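PDB 3PGB: amine oxidase from Emericella nidulans, which probably oxidises primary amines to aldehydes with molecular oxygen, as a copper enzyme that carries a topaquinone cofactor in each subunit. Local coordinates for residues A[351-355]-A[366-372]; A[497-503]-A[714-720]. One frame throughout, in Å; residues are numbered along the deposited sequence.

Interaction 1: A[351-355]-A[366-372]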
ATOM      1  N   ASP A 351       8.475  -9.833  20.235  1.00 12.90           N
ATOM      2  CA  ASP A 351       9.760 -10.405  19.830  1.00 12.69           C
ATOM      3  C   ASP A 351      10.776  -9.383  19.314  1.00 12.27           C
ATOM      4  O   ASP A 351      11.894  -9.767  18.969  1.00 12.20           O
ATOM      5  CB  ASP A 351       9.533 -11.451  18.739  1.00 13.01           C
ATOM      6  CG  ASP A 351       8.775 -12.664  19.236  1.00 13.21           C
ATOM      7  OD1 ASP A 351       8.461 -13.534  18.409  1.00 14.25           O
ATOM      8  OD2 ASP A 351       8.504 -12.761  20.445  1.00 14.79           O
ATOM      9  N   PHE A 352      10.397  -8.105  19.262  1.00 11.80           N
ATOM     10  CA  PHE A 352      11.240  -7.049  18.695  1.00 11.51           C
ATOM     11  C   PHE A 352      11.880  -6.184  19.771  1.00 11.31           C
ATOM     12  O   PHE A 352      11.318  -5.993  20.853  1.00 11.03           O
ATOM     13  CB  PHE A 352      10.411  -6.122  17.799  1.00 11.72           C
ATOM     14  CG  PHE A 352      10.082  -6.694  16.452  1.00 11.62           C
ATOM     15  CD1 PHE A 352      10.982  -6.585  15.402  1.00 11.85           C
ATOM     16  CD2 PHE A 352       8.869  -7.316  16.226  1.00 11.65           C
ATOM     17  CE1 PHE A 352      10.683  -7.101  14.151  1.00 11.44           C
ATOM     18  CE2 PHE A 352       8.566  -7.831  14.980  1.00 11.78           C
ATOM     19  CZ  PHE A 352       9.478  -7.722  13.942  1.00 11.66           C
ATOM     20  N   SER A 353      13.051  -5.642  19.457  1.00 11.20           N
ATOM     21  CA  SER A 353      13.680  -4.617  20.292  1.00 11.13           C
ATOM     22  C   SER A 353      14.528  -3.713  19.422  1.00 11.12           C
ATOM     23  O   SER A 353      14.989  -4.135  18.356  1.00 11.32           O
ATOM     24  CB  SER A 353      14.544  -5.244  21.392  1.00 11.13           C
ATOM     25  OG  SER A 353      15.680  -5.898  20.851  1.00 10.82           O
ATOM     26  N   PHE A 354      14.733  -2.476  19.871  1.00 10.94           N
ATOM     27  CA  PHE A 354      15.585  -1.537  19.149  1.00 10.91           C
ATOM     28  C   PHE A 354      15.916  -0.320  19.998  1.00 11.09           C
ATOM     29  O   PHE A 354      15.247  -0.054  21.000  1.00 11.12           O
ATOM     30  CB  PHE A 354      14.910  -1.091  17.848  1.00 10.94           C
ATOM     31  CG  PHE A 354      13.575  -0.427  18.045  1.00 10.75           C
ATOM     32  CD1 PHE A 354      12.410  -1.163  17.993  1.00 10.63           C
ATOM     33  CD2 PHE A 354      13.491   0.938  18.280  1.00 11.19           C
ATOM     34  CE1 PHE A 354      11.179  -0.555  18.171  1.00 11.62           C
ATOM     35  CE2 PHE A 354      12.260   1.558  18.464  1.00 11.82           C
ATOM     36  CZ  PHE A 354      11.102   0.809  18.403  1.00 11.84           C
ATOM     37  N   TYR A 355      16.950   0.413  19.584  1.00 11.17           N
ATOM     38  CA  TYR A 355      17.312   1.687  20.207  1.00 11.21           C
ATOM     39  C   TYR A 355      16.870   2.840  19.320  1.00 11.42           C
ATOM     40  O   TYR A 355      16.921   2.748  18.098  1.00 11.54           O
ATOM     41  CB  TYR A 355      18.824   1.785  20.418  1.00 11.21           C
ATOM     42  CG  TYR A 355      19.391   0.855  21.471  1.00 10.68           C
ATOM     43  CD1 TYR A 355      19.581  -0.490  21.202  1.00 11.08           C
ATOM     44  CD2 TYR A 355      19.759   1.329  22.718  1.00 10.47           C
ATOM     45  CE1 TYR A 355      20.117  -1.350  22.152  1.00 11.56           C
ATOM     46  CE2 TYR A 355      20.294   0.481  23.684  1.00 11.12           C
ATOM     47  CZ  TYR A 355      20.474  -0.859  23.396  1.00 12.14           C
ATOM     48  OH  TYR A 355      21.001  -1.706  24.355  1.00 12.49           O
ATOM     49  N   LEU A 366      16.864   4.336  13.877  1.00 17.62           N
ATOM     50  CA  LEU A 366      16.798   3.125  14.707  1.00 17.22           C
ATOM     51  C   LEU A 366      18.111   2.354  14.622  1.00 16.86           C
ATOM     52  O   LEU A 366      18.703   2.245  13.546  1.00 16.85           O
ATOM     53  CB  LEU A 366      15.650   2.211  14.260  1.00 17.30           C
ATOM     54  CG  LEU A 366      14.225   2.654  14.597  1.00 17.55           C
ATOM     55  CD1 LEU A 366      13.868   3.940  13.879  1.00 18.19           C
ATOM     56  CD2 LEU A 366      13.231   1.556  14.243  1.00 17.33           C
ATOM     57  N   PHE A 367      18.553   1.811  15.753  1.00 16.43           N
ATOM     58  CA  PHE A 367      19.781   1.024  15.819  1.00 16.23           C
ATOM     59  C   PHE A 367      19.555  -0.311  16.521  1.00 16.11           C
ATOM     60  O   PHE A 367      18.688  -0.441  17.375  1.00 16.19           O
ATOM     61  CB  PHE A 367      20.871   1.797  16.559  1.00 16.22           C
ATOM     62  CG  PHE A 367      21.472   2.912  15.760  1.00 16.25           C
ATOM     63  CD1 PHE A 367      20.941   4.193  15.817  1.00 16.83           C
ATOM     64  CD2 PHE A 367      22.574   2.684  14.950  1.00 15.69           C
ATOM     65  CE1 PHE A 367      21.503   5.226  15.074  1.00 17.06           C
ATOM     66  CE2 PHE A 367      23.138   3.711  14.205  1.00 15.81           C
ATOM     67  CZ  PHE A 367      22.609   4.978  14.266  1.00 16.29           C
ATOM     68  N   ASP A 368      20.363  -1.295  16.156  1.00 16.21           N
ATOM     69  CA  ASP A 368      20.346  -2.610  16.780  1.00 16.15           C
ATOM     70  C   ASP A 368      18.930  -3.181  16.854  1.00 16.06           C
ATOM     71  O   ASP A 368      18.493  -3.633  17.910  1.00 16.44           O
ATOM     72  CB  ASP A 368      20.993  -2.534  18.172  1.00 16.26           C
ATOM     73  CG  ASP A 368      21.371  -3.909  18.741  1.00 16.32           C
ATOM     74  OD1 ASP A 368      21.539  -3.995  19.977  1.00 17.13           O
ATOM     75  OD2 ASP A 368      21.511  -4.888  17.976  1.00 15.07           O
ATOM     76  N   ILE A 369      18.219  -3.148  15.728  1.00 15.71           N
ATOM     77  CA  ILE A 369      16.894  -3.748  15.639  1.00 15.78           C
ATOM     78  C   ILE A 369      17.065  -5.265  15.685  1.00 15.97           C
ATOM     79  O   ILE A 369      17.675  -5.835  14.788  1.00 15.96           O
ATOM     80  CB  ILE A 369      16.147  -3.334  14.327  1.00 15.72           C
ATOM     81  CG1 ILE A 369      15.912  -1.818  14.293  1.00 15.34           C
ATOM     82  CG2 ILE A 369      14.821  -4.064  14.205  1.00 14.88           C
ATOM     83  CD1 ILE A 369      15.197  -1.324  13.061  1.00 14.79           C
ATOM     84  N   LYS A 370      16.546  -5.907  16.731  1.00 16.31           N
ATOM     85  CA  LYS A 370      16.654  -7.367  16.880  1.00 16.95           C
ATOM     86  C   LYS A 370      15.286  -8.040  16.782  1.00 17.00           C
ATOM     87  O   LYS A 370      14.269  -7.424  17.075  1.00 17.16           O
ATOM     88  CB  LYS A 370      17.319  -7.744  18.217  1.00 17.15           C
ATOM     89  CG  LYS A 370      18.695  -7.092  18.455  1.00 18.12           C
ATOM     90  CD  LYS A 370      19.309  -7.438  19.815  1.00 18.75           C
ATOM     91  CE  LYS A 370      19.752  -8.894  19.877  1.00 20.13           C
ATOM     92  NZ  LYS A 370      20.339  -9.291  21.197  1.00 20.60           N
ATOM     93  N   TYR A 371      15.279  -9.303  16.356  1.00 17.16           N
ATOM     94  CA  TYR A 371      14.064 -10.116  16.295  1.00 17.16           C
ATOM     95  C   TYR A 371      14.355 -11.499  16.879  1.00 17.40           C
ATOM     96  O   TYR A 371      15.310 -12.157  16.463  1.00 17.35           O
ATOM     97  CB  TYR A 371      13.585 -10.257  14.852  1.00 17.25           C
ATOM     98  CG  TYR A 371      12.249 -10.962  14.720  1.00 16.95           C
ATOM     99  CD1 TYR A 371      12.160 -12.251  14.198  1.00 16.77           C
ATOM    100  CD2 TYR A 371      11.079 -10.348  15.142  1.00 16.56           C
ATOM    101  CE1 TYR A 371      10.933 -12.898  14.086  1.00 16.19           C
ATOM    102  CE2 TYR A 371       9.853 -10.988  15.031  1.00 16.14           C
ATOM    103  CZ  TYR A 371       9.788 -12.258  14.502  1.00 15.61           C
ATOM    104  OH  TYR A 371       8.572 -12.878  14.401  1.00 15.35           O
ATOM    105  N   LYS A 372      13.526 -11.931  17.829  1.00 17.50           N
ATOM    106  CA  LYS A 372      13.742 -13.181  18.571  1.00 17.88           C
ATOM    107  C   LYS A 372      15.180 -13.289  19.086  1.00 18.06           C
ATOM    108  O   LYS A 372      15.848 -14.321  18.933  1.00 18.06           O
ATOM    109  CB  LYS A 372      13.361 -14.399  17.722  1.00 17.97           C
ATOM    110  CG  LYS A 372      11.895 -14.415  17.307  1.00 18.70           C
ATOM    111  CD  LYS A 372      11.537 -15.668  16.511  1.00 19.51           C
ATOM    112  CE  LYS A 372      10.023 -15.885  16.479  1.00 20.33           C
ATOM    113  NZ  LYS A 372       9.471 -16.403  17.782  1.00 20.18           N
TER
HETATM  114  O   HOH W   1      21.401  -4.124  23.197  1.00 20.90           O
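Phe-352 and Tyr-371 meet on one side of a beta hairpin, their rings set obliquely with planes 51° apart. CD2 of Tyr-371 sits over one face of the Phe-352 ring, 3.3 Å from CZ of Phe-352 and displaced toward the rim. With CG of Tyr-371 anti to the backbone N (chi1 -174°), that ring leans toward segment 351-355, where its CE2 also touches CB of Asp-351. One face of the Tyr-371 ring carries CG of Lys-372, while CD2 of Phe-352 comes in at its edge. The lysine chain runs alongside Asp-351 and bends at its last torsion, bringing NZ of Lys-372 to 3.1 Å from OD1 of Asp-351. This salt bridge reaches the oxygen from above the carboxylate plane, and Glu-732 gives the ammonium a second carboxylate.

Further along, the register slips by one residue between Ser-353 and Tyr-355, a beta bulge. Beyond it the pairing resumes with an almost straight bond from Tyr-355 N to Phe-367 O, 2.9 Å long. Phe-354 packs its CB on CG1 of Ile-369 at 3.8 Å, while CD2 of Leu-366 lies over one face of the Phe-354 ring. Tyr-355 and Asp-368 run side by side, ring and carboxylate planes only 14° apart, and one water bridges Tyr-355 OH and Asp-368 OD1; Arg-375 takes the other carboxylate oxygen.

The hairpin is flanked by strand 346-349 beside 352-359 and by strand 374-389 beside 363-371. Phe-492 meets the rings of Phe-352 and Phe-354, and Phe-473 and Leu-475 of strand 464-479 pack on Phe-354; on the opposite side Trp-68 stacks on Phe-367.

Interaction 2: A[497-503]-A[714-720]; sequences TIGVEVR and HSGVAFT
The guanidinium of Arg-503 lies flat on one face of the His-714 imidazole, planes 7° apart and centres separated by 3.5 Å. At the ring's edge, near its plane, come CG of Glu-501 and the carbonyl oxygen of Val-502; ND1 of His-714 makes a weak hydrogen bond to the latter at 3.3 Å. OE1 of Glu-501 approaches His-714 CE1 to 3.1 Å, its carboxylate turned 65° from the ring. An extended arginine chain from CG to NE carries the guanidinium across the imidazole, and NH1 is hydrogen-bonded to the carbonyl of Phe-710.

Gly-716, facing Glu-501, leaves room for CG of that glutamate. On the other side of the strands, CD2 of Phe-719 is 3.9 Å from CG2 of Ile-498, and CE2 of Phe-719 is 4.0 Å from CG2 of Val-500. Regular antiparallel bonds join the backbones, from Phe-719 N to Ile-498 O at 2.7 Å through to Val-502 N and Ser-715 O, and a hydroxyl pair, Thr-497 OG1 and Thr-720 OG1, is added at 3.0 Å.

Chemically, the two sides differ. The oily side faces the domain interior, Phe-719 meeting Phe-542 of a calcium site edge-to-face. On the polar side, the carboxylate beside CE1 would tend to favour a protonated imidazole and the stacked guanidinium to oppose it; Tyr-454 of the second subunit offers Arg-503 a cation-pi partner, tying this side to the dimer interface.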
ATOM      1  N   THR A 497       7.346  -8.790  10.102  1.00 14.72           N
ATOM      2  CA  THR A 497       7.497  -7.789   9.056  1.00 14.87           C
ATOM      3  C   THR A 497       7.777  -6.405   9.648  1.00 14.99           C
ATOM      4  O   THR A 497       7.048  -5.929  10.519  1.00 15.16           O
ATOM      5  CB  THR A 497       6.245  -7.739   8.164  1.00 14.92           C
ATOM      6  OG1 THR A 497       6.073  -9.009   7.507  1.00 15.30           O
ATOM      7  CG2 THR A 497       6.365  -6.641   7.121  1.00 14.73           C
ATOM      8  N   ILE A 498       8.848  -5.779   9.174  1.00 15.10           N
ATOM      9  CA  ILE A 498       9.210  -4.416   9.546  1.00 14.99           C
ATOM     10  C   ILE A 498       8.796  -3.530   8.399  1.00 15.16           C
ATOM     11  O   ILE A 498       9.084  -3.854   7.249  1.00 15.38           O
ATOM     12  CB  ILE A 498      10.737  -4.266   9.721  1.00 15.01           C
ATOM     13  CG1 ILE A 498      11.251  -5.191  10.837  1.00 14.90           C
ATOM     14  CG2 ILE A 498      11.105  -2.801   9.993  1.00 14.87           C
ATOM     15  CD1 ILE A 498      12.674  -5.665  10.636  1.00 14.40           C
ATOM     16  N   GLY A 499       8.130  -2.418   8.692  1.00 15.37           N
ATOM     17  CA  GLY A 499       7.679  -1.496   7.649  1.00 15.45           C
ATOM     18  C   GLY A 499       8.266  -0.113   7.834  1.00 15.71           C
ATOM     19  O   GLY A 499       8.357   0.381   8.961  1.00 16.00           O
ATOM     20  N   VAL A 500       8.678   0.509   6.733  1.00 15.71           N
ATOM     21  CA  VAL A 500       9.099   1.907   6.744  1.00 15.51           C
ATOM     22  C   VAL A 500       8.206   2.684   5.782  1.00 15.61           C
ATOM     23  O   VAL A 500       8.150   2.369   4.599  1.00 15.71           O
ATOM     24  CB  VAL A 500      10.577   2.061   6.337  1.00 15.62           C
ATOM     25  CG1 VAL A 500      11.032   3.510   6.514  1.00 14.83           C
ATOM     26  CG2 VAL A 500      11.460   1.112   7.152  1.00 15.10           C
ATOM     27  N   GLU A 501       7.499   3.687   6.302  1.00 15.67           N
ATOM     28  CA  GLU A 501       6.553   4.477   5.513  1.00 15.82           C
ATOM     29  C   GLU A 501       6.795   5.973   5.629  1.00 15.25           C
ATOM     30  O   GLU A 501       7.280   6.466   6.651  1.00 14.85           O
ATOM     31  CB  GLU A 501       5.125   4.229   5.989  1.00 16.17           C
ATOM     32  CG  GLU A 501       4.543   2.886   5.622  1.00 18.34           C
ATOM     33  CD  GLU A 501       3.147   2.700   6.197  1.00 21.26           C
ATOM     34  OE1 GLU A 501       2.346   3.669   6.171  1.00 23.25           O
ATOM     35  OE2 GLU A 501       2.855   1.587   6.683  1.00 23.87           O
ATOM     36  N   VAL A 502       6.416   6.689   4.576  1.00 14.70           N
ATOM     37  CA  VAL A 502       6.265   8.134   4.648  1.00 14.17           C
ATOM     38  C   VAL A 502       4.951   8.538   3.997  1.00 13.74           C
ATOM     39  O   VAL A 502       4.534   7.960   2.992  1.00 13.34           O
ATOM     40  CB  VAL A 502       7.428   8.878   3.965  1.00 14.14           C
ATOM     41  CG1 VAL A 502       7.471   8.557   2.478  1.00 13.85           C
ATOM     42  CG2 VAL A 502       7.303  10.386   4.200  1.00 14.10           C
ATOM     43  N   ARG A 503       4.285   9.514   4.598  1.00 13.37           N
ATOM     44  CA  ARG A 503       3.190  10.196   3.938  1.00 13.20           C
ATOM     45  C   ARG A 503       3.460  11.697   3.957  1.00 13.03           C
ATOM     46  O   ARG A 503       4.188  12.197   4.819  1.00 12.87           O
ATOM     47  CB  ARG A 503       1.852   9.864   4.599  1.00 13.20           C
ATOM     48  CG  ARG A 503       1.528   8.391   4.646  1.00 13.22           C
ATOM     49  CD  ARG A 503       0.255   8.115   5.428  1.00 13.15           C
ATOM     50  NE  ARG A 503      -0.149   6.719   5.298  1.00 13.11           N
ATOM     51  CZ  ARG A 503      -0.966   6.234   4.368  1.00 14.14           C
ATOM     52  NH1 ARG A 503      -1.517   7.024   3.450  1.00 15.07           N
ATOM     53  NH2 ARG A 503      -1.239   4.935   4.356  1.00 14.62           N
ATOM     54  N   HIS A 714       1.722   8.883  -0.399  1.00 17.63           N
ATOM     55  CA  HIS A 714       2.148   7.763   0.431  1.00 17.85           C
ATOM     56  C   HIS A 714       3.144   6.896  -0.332  1.00 17.79           C
ATOM     57  O   HIS A 714       3.042   6.730  -1.544  1.00 17.83           O
ATOM     58  CB  HIS A 714       0.916   6.955   0.847  1.00 18.00           C
ATOM     59  CG  HIS A 714       1.218   5.705   1.614  1.00 18.51           C
ATOM     60  ND1 HIS A 714       2.125   5.664   2.649  1.00 20.27           N
ATOM     61  CD2 HIS A 714       0.691   4.461   1.529  1.00 18.93           C
ATOM     62  CE1 HIS A 714       2.165   4.443   3.150  1.00 19.46           C
ATOM     63  NE2 HIS A 714       1.304   3.693   2.488  1.00 18.71           N
ATOM     64  N   SER A 715       4.119   6.368   0.396  1.00 17.66           N
ATOM     65  CA  SER A 715       5.172   5.553  -0.175  1.00 17.45           C
ATOM     66  C   SER A 715       5.758   4.701   0.945  1.00 17.54           C
ATOM     67  O   SER A 715       5.951   5.186   2.062  1.00 17.72           O
ATOM     68  CB  SER A 715       6.244   6.449  -0.796  1.00 17.33           C
ATOM     69  OG  SER A 715       7.281   5.694  -1.387  1.00 16.99           O
ATOM     70  N   GLY A 716       6.020   3.428   0.665  1.00 17.42           N
ATOM     71  CA  GLY A 716       6.510   2.535   1.701  1.00 17.21           C
ATOM     72  C   GLY A 716       7.207   1.297   1.188  1.00 17.08           C
ATOM     73  O   GLY A 716       6.954   0.842   0.074  1.00 16.96           O
ATOM     74  N   VAL A 717       8.104   0.774   2.023  1.00 17.15           N
ATOM     75  CA  VAL A 717       8.764  -0.511   1.797  1.00 17.08           C
ATOM     76  C   VAL A 717       8.537  -1.386   3.020  1.00 16.93           C
ATOM     77  O   VAL A 717       8.175  -0.894   4.081  1.00 17.14           O
ATOM     78  CB  VAL A 717      10.287  -0.365   1.550  1.00 17.12           C
ATOM     79  CG1 VAL A 717      10.555   0.190   0.161  1.00 17.10           C
ATOM     80  CG2 VAL A 717      10.935   0.506   2.619  1.00 17.14           C
ATOM     81  N   ALA A 718       8.741  -2.685   2.859  1.00 16.70           N
ATOM     82  CA  ALA A 718       8.553  -3.628   3.944  1.00 16.55           C
ATOM     83  C   ALA A 718       9.644  -4.687   3.908  1.00 16.40           C
ATOM     84  O   ALA A 718      10.004  -5.180   2.843  1.00 16.40           O
ATOM     85  CB  ALA A 718       7.201  -4.272   3.834  1.00 16.59           C
ATOM     86  N   PHE A 719      10.179  -5.015   5.078  1.00 16.28           N
ATOM     87  CA  PHE A 719      11.162  -6.081   5.208  1.00 16.10           C
ATOM     88  C   PHE A 719      10.436  -7.227   5.877  1.00 16.15           C
ATOM     89  O   PHE A 719       9.888  -7.052   6.960  1.00 16.16           O
ATOM     90  CB  PHE A 719      12.365  -5.646   6.058  1.00 15.85           C
ATOM     91  CG  PHE A 719      12.840  -4.247   5.789  1.00 14.99           C
ATOM     92  CD1 PHE A 719      12.866  -3.736   4.505  1.00 14.58           C
ATOM     93  CD2 PHE A 719      13.307  -3.450   6.826  1.00 15.02           C
ATOM     94  CE1 PHE A 719      13.325  -2.452   4.262  1.00 14.56           C
ATOM     95  CE2 PHE A 719      13.770  -2.164   6.586  1.00 14.53           C
ATOM     96  CZ  PHE A 719      13.776  -1.664   5.303  1.00 14.15           C
ATOM     97  N   THR A 720      10.411  -8.384   5.225  1.00 16.27           N
ATOM     98  CA  THR A 720       9.703  -9.550   5.743  1.00 16.35           C
ATOM     99  C   THR A 720      10.621 -10.768   5.739  1.00 16.10           C
ATOM    100  O   THR A 720      11.438 -10.905   4.841  1.00 15.82           O
ATOM    101  CB  THR A 720       8.434  -9.848   4.912  1.00 16.61           C
ATOM    102  OG1 THR A 720       7.600 -10.765   5.628  1.00 17.65           O
ATOM    103  CG2 THR A 720       8.780 -10.444   3.538  1.00 16.47           C
TER

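How the interactions relate
Both contacts are antiparallel strand pairs within the copper amine oxidase enzyme domain, with centres about 16 Å apart. Interaction 1 is a local hairpin, closed before interaction 2 opens; the latter joins strands separated by more than 200 residues. The two meet where Phe-352 CE1 packs on Ile-498 CG1 at 3.9 Å. Strand 374-389, hydrogen-bonded to the hairpin, also supplies Val-376, Leu-377 and Leu-380 to the apolar side of interaction 2, while Phe-492, at the end of the neighbouring strand 486-492, reaches back to the hairpin. A local and a distant pairing thus share one hydrophobic core, with the copper about 10 Å from the side chain of Val-502.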